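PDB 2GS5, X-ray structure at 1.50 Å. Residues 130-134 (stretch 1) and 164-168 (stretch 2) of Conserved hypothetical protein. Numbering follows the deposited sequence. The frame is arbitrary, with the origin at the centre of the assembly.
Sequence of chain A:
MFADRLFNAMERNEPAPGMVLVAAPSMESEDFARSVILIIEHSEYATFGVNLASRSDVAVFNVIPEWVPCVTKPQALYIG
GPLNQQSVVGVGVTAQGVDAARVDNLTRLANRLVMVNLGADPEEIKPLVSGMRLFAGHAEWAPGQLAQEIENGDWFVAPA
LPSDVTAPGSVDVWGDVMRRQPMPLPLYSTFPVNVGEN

Stretch 1, residues 130-134: SGMRL
Stretch 2, residues 164-168: DVTAP

How do the two stretches lie against each other? Stretch 1 turns a corner at Ser 130 (phi/psi -94/-16, chi1 p at 57°) and then runs extended to Leu 134; stretch 2 is a weakly bonded helical segment at Asp 164 to Thr 166 (-71/-31, -89/-29, -110/11), opening out at Ala 167 (-58/137) and Pro 168 (-55/158). The register sets Gly 131 CA 6.1 Å from Thr 166 CA and Arg 133 CA 6.4 Å from Val 165 CA. Together they bury 248 Å². Ser 130 makes no contact across the gap, and its OG is hydrogen-bonded elsewhere in the structure.

Why does glycine suit position 131? Its backbone is nearly fully extended (-165/161), and Gly 131 CA lies 4.0 Å from Thr 166 CG2. A CB here would point toward stretch 2 and come within 2.6 Å of that methyl, a clash. Thr 166, with chi1 p at 60°, therefore packs its CG2 against bare backbone, also reaching Met 132 N at 4.4 Å.

Where does the next side chain go? Met 132, a selenomethionine (-162/148), directs its CA-to-CB bond away from stretch 2, as strand alternation requires with Arg 133 facing the contact. Its side chain is t, t, p (chi3 90°) and comes no nearer to stretch 2 than 6.5 Å, from Met 132 CB to Val 165 CG1.

What does Arg 133 contribute? It has the largest covered area, 92 Å². From an extended backbone (-139/145) its CA-to-CB bond points toward stretch 2, with chi1 t at -175°, chi2 between wells at 148°, chi3 m at -72° and chi4 169°. Arg 133 CB packs 4.0 Å from CG1 of Val 165 (chi1 t), an aliphatic contact that covers the base of the long side chain. At its far end, Arg 133 NH1 and NH2 each donate a hydrogen bond to Ala 167 O, both 2.9 Å, with angles of 143° and 146°; the carbonyl sits at the guanidinium edge, near its plane, where two N-H groups can share it. Val 165 O and Thr 166 CA lie over one face. Although Arg 133 NH1 is 3.1 Å from Val 165 O, the angle is too poor for a hydrogen bond.

What completes the junction? A water accepts from Arg 133 NH1 at 3.0 Å and donates to Asp 164 O at 2.7 Å, linking the guanidinium to a second backbone carbonyl. Leu 134 (-110/137; chi1 m, chi2 t) continues the strand; its side chain's nearest approach is 9.2 Å, from Leu 134 CB to Val 165 CG1.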

ATOM      1  N   SER A 130     -11.525   7.190  -8.571  1.00 12.07           N
ATOM      2  CA  SER A 130     -11.916   6.090  -9.456  1.00 12.93           C
ATOM      3  C   SER A 130     -11.913   4.773  -8.711  1.00 13.24           C
ATOM      4  O   SER A 130     -12.468   3.781  -9.184  1.00 14.25           O
ATOM      5  CB  SER A 130     -10.992   5.992 -10.669  1.00 13.26           C
ATOM      6  OG  SER A 130      -9.637   5.829 -10.281  1.00 14.73           O
ATOM      7  N   GLY A 131     -11.268   4.762  -7.548  1.00 13.44           N
ATOM      8  CA  GLY A 131     -11.211   3.574  -6.710  1.00 13.32           C
ATOM      9  C   GLY A 131     -10.760   3.931  -5.316  1.00 13.11           C
ATOM     10  O   GLY A 131     -10.211   5.002  -5.097  1.00 12.63           O
HETATM   11  N   MSE A 132     -11.027   3.039  -4.367  1.00 14.29           N
HETATM   12  CA  MSE A 132     -10.635   3.254  -2.979  1.00 15.80           C
HETATM   13  C   MSE A 132     -10.647   1.929  -2.221  1.00 14.10           C
HETATM   14  O   MSE A 132     -11.456   1.052  -2.501  1.00 13.72           O
HETATM   15  CB  MSE A 132     -11.590   4.247  -2.317  1.00 16.43           C
HETATM   16  CG  MSE A 132     -11.173   4.707  -0.948  1.00 16.82           C
HETATM   17 SE   MSE A 132     -12.537   5.900  -0.255  1.00 27.12          SE
HETATM   18  CE  MSE A 132     -13.621   4.515   0.601  1.00 25.16           C
ATOM     19  N   ARG A 133      -9.753   1.804  -1.247  1.00 13.12           N
ATOM     20  CA  ARG A 133      -9.673   0.611  -0.413  1.00 12.79           C
ATOM     21  C   ARG A 133      -9.427   1.042   1.021  1.00 12.40           C
ATOM     22  O   ARG A 133      -8.742   2.039   1.263  1.00 12.10           O
ATOM     23  CB  ARG A 133      -8.535  -0.287  -0.907  1.00 12.68           C
ATOM     24  CG  ARG A 133      -8.419  -1.630  -0.189  1.00 12.82           C
ATOM     25  CD  ARG A 133      -7.907  -2.716  -1.117  1.00 13.06           C
ATOM     26  NE  ARG A 133      -8.936  -3.098  -2.080  1.00 13.41           N
ATOM     27  CZ  ARG A 133      -8.728  -3.858  -3.151  1.00 13.63           C
ATOM     28  NH1 ARG A 133      -7.517  -4.313  -3.423  1.00 14.58           N
ATOM     29  NH2 ARG A 133      -9.750  -4.139  -3.960  1.00 14.00           N
ATOM     30  N   LEU A 134     -10.004   0.295   1.955  1.00 11.67           N
ATOM     31  CA  LEU A 134      -9.911   0.610   3.385  1.00 12.11           C
ATOM     32  C   LEU A 134      -9.033  -0.406   4.095  1.00 11.40           C
ATOM     33  O   LEU A 134      -9.148  -1.607   3.867  1.00 11.69           O
ATOM     34  CB  LEU A 134     -11.301   0.630   4.020  1.00 12.34           C
ATOM     35  CG  LEU A 134     -12.199   1.758   3.514  1.00 13.73           C
ATOM     36  CD1 LEU A 134     -13.617   1.597   4.014  1.00 15.58           C
ATOM     37  CD2 LEU A 134     -11.661   3.113   3.944  1.00 16.11           C
ATOM     38  N   ASP A 164      -2.516  -1.699  -7.656  1.00 14.90           N
ATOM     39  CA  ASP A 164      -2.099  -2.350  -6.409  1.00 14.95           C
ATOM     40  C   ASP A 164      -3.129  -2.107  -5.320  1.00 15.17           C
ATOM     41  O   ASP A 164      -3.294  -2.923  -4.415  1.00 14.82           O
ATOM     42  CB  ASP A 164      -0.745  -1.832  -5.928  1.00 14.30           C
ATOM     43  CG  ASP A 164       0.374  -2.113  -6.899  1.00 14.75           C
ATOM     44  OD1 ASP A 164       0.276  -3.112  -7.642  1.00 13.96           O
ATOM     45  OD2 ASP A 164       1.335  -1.318  -6.930  1.00 13.83           O
ATOM     46  N   VAL A 165      -3.783  -0.954  -5.410  1.00 15.37           N
ATOM     47  CA  VAL A 165      -4.772  -0.529  -4.425  1.00 15.97           C
ATOM     48  C   VAL A 165      -6.178  -1.017  -4.766  1.00 16.12           C
ATOM     49  O   VAL A 165      -6.989  -1.241  -3.862  1.00 15.72           O
ATOM     50  CB  VAL A 165      -4.775   1.010  -4.315  1.00 15.95           C
ATOM     51  CG1 VAL A 165      -5.850   1.481  -3.335  1.00 16.79           C
ATOM     52  CG2 VAL A 165      -3.388   1.503  -3.895  1.00 16.24           C
ATOM     53  N   THR A 166      -6.459  -1.192  -6.060  1.00 16.19           N
ATOM     54  CA  THR A 166      -7.802  -1.530  -6.541  1.00 17.00           C
ATOM     55  C   THR A 166      -7.901  -2.960  -7.086  1.00 17.17           C
ATOM     56  O   THR A 166      -8.915  -3.346  -7.668  1.00 17.72           O
ATOM     57  CB  THR A 166      -8.271  -0.522  -7.623  1.00 16.57           C
ATOM     58  OG1 THR A 166      -7.366  -0.544  -8.733  1.00 17.41           O
ATOM     59  CG2 THR A 166      -8.337   0.885  -7.050  1.00 17.33           C
ATOM     60  N   ALA A 167      -6.862  -3.761  -6.855  1.00 18.17           N
ATOM     61  CA  ALA A 167      -6.810  -5.122  -7.366  1.00 18.72           C
ATOM     62  C   ALA A 167      -7.987  -5.981  -6.891  1.00 19.15           C
ATOM     63  O   ALA A 167      -8.345  -5.938  -5.732  1.00 18.07           O
ATOM     64  CB  ALA A 167      -5.516  -5.767  -6.937  1.00 19.52           C
ATOM     65  N   PRO A 168      -8.582  -6.774  -7.793  1.00 19.52           N
ATOM     66  CA  PRO A 168      -9.571  -7.777  -7.409  1.00 19.42           C
ATOM     67  C   PRO A 168      -9.041  -8.740  -6.345  1.00 19.42           C
ATOM     68  O   PRO A 168      -7.830  -8.886  -6.209  1.00 18.10           O
ATOM     69  CB  PRO A 168      -9.826  -8.529  -8.726  1.00 19.96           C
ATOM     70  CG  PRO A 168      -9.500  -7.559  -9.767  1.00 20.21           C
ATOM     71  CD  PRO A 168      -8.386  -6.732  -9.253  1.00 20.16           C
TER
HETATM   72  O   HOH W   1      -4.789  -3.826  -2.343  1.00 13.58           O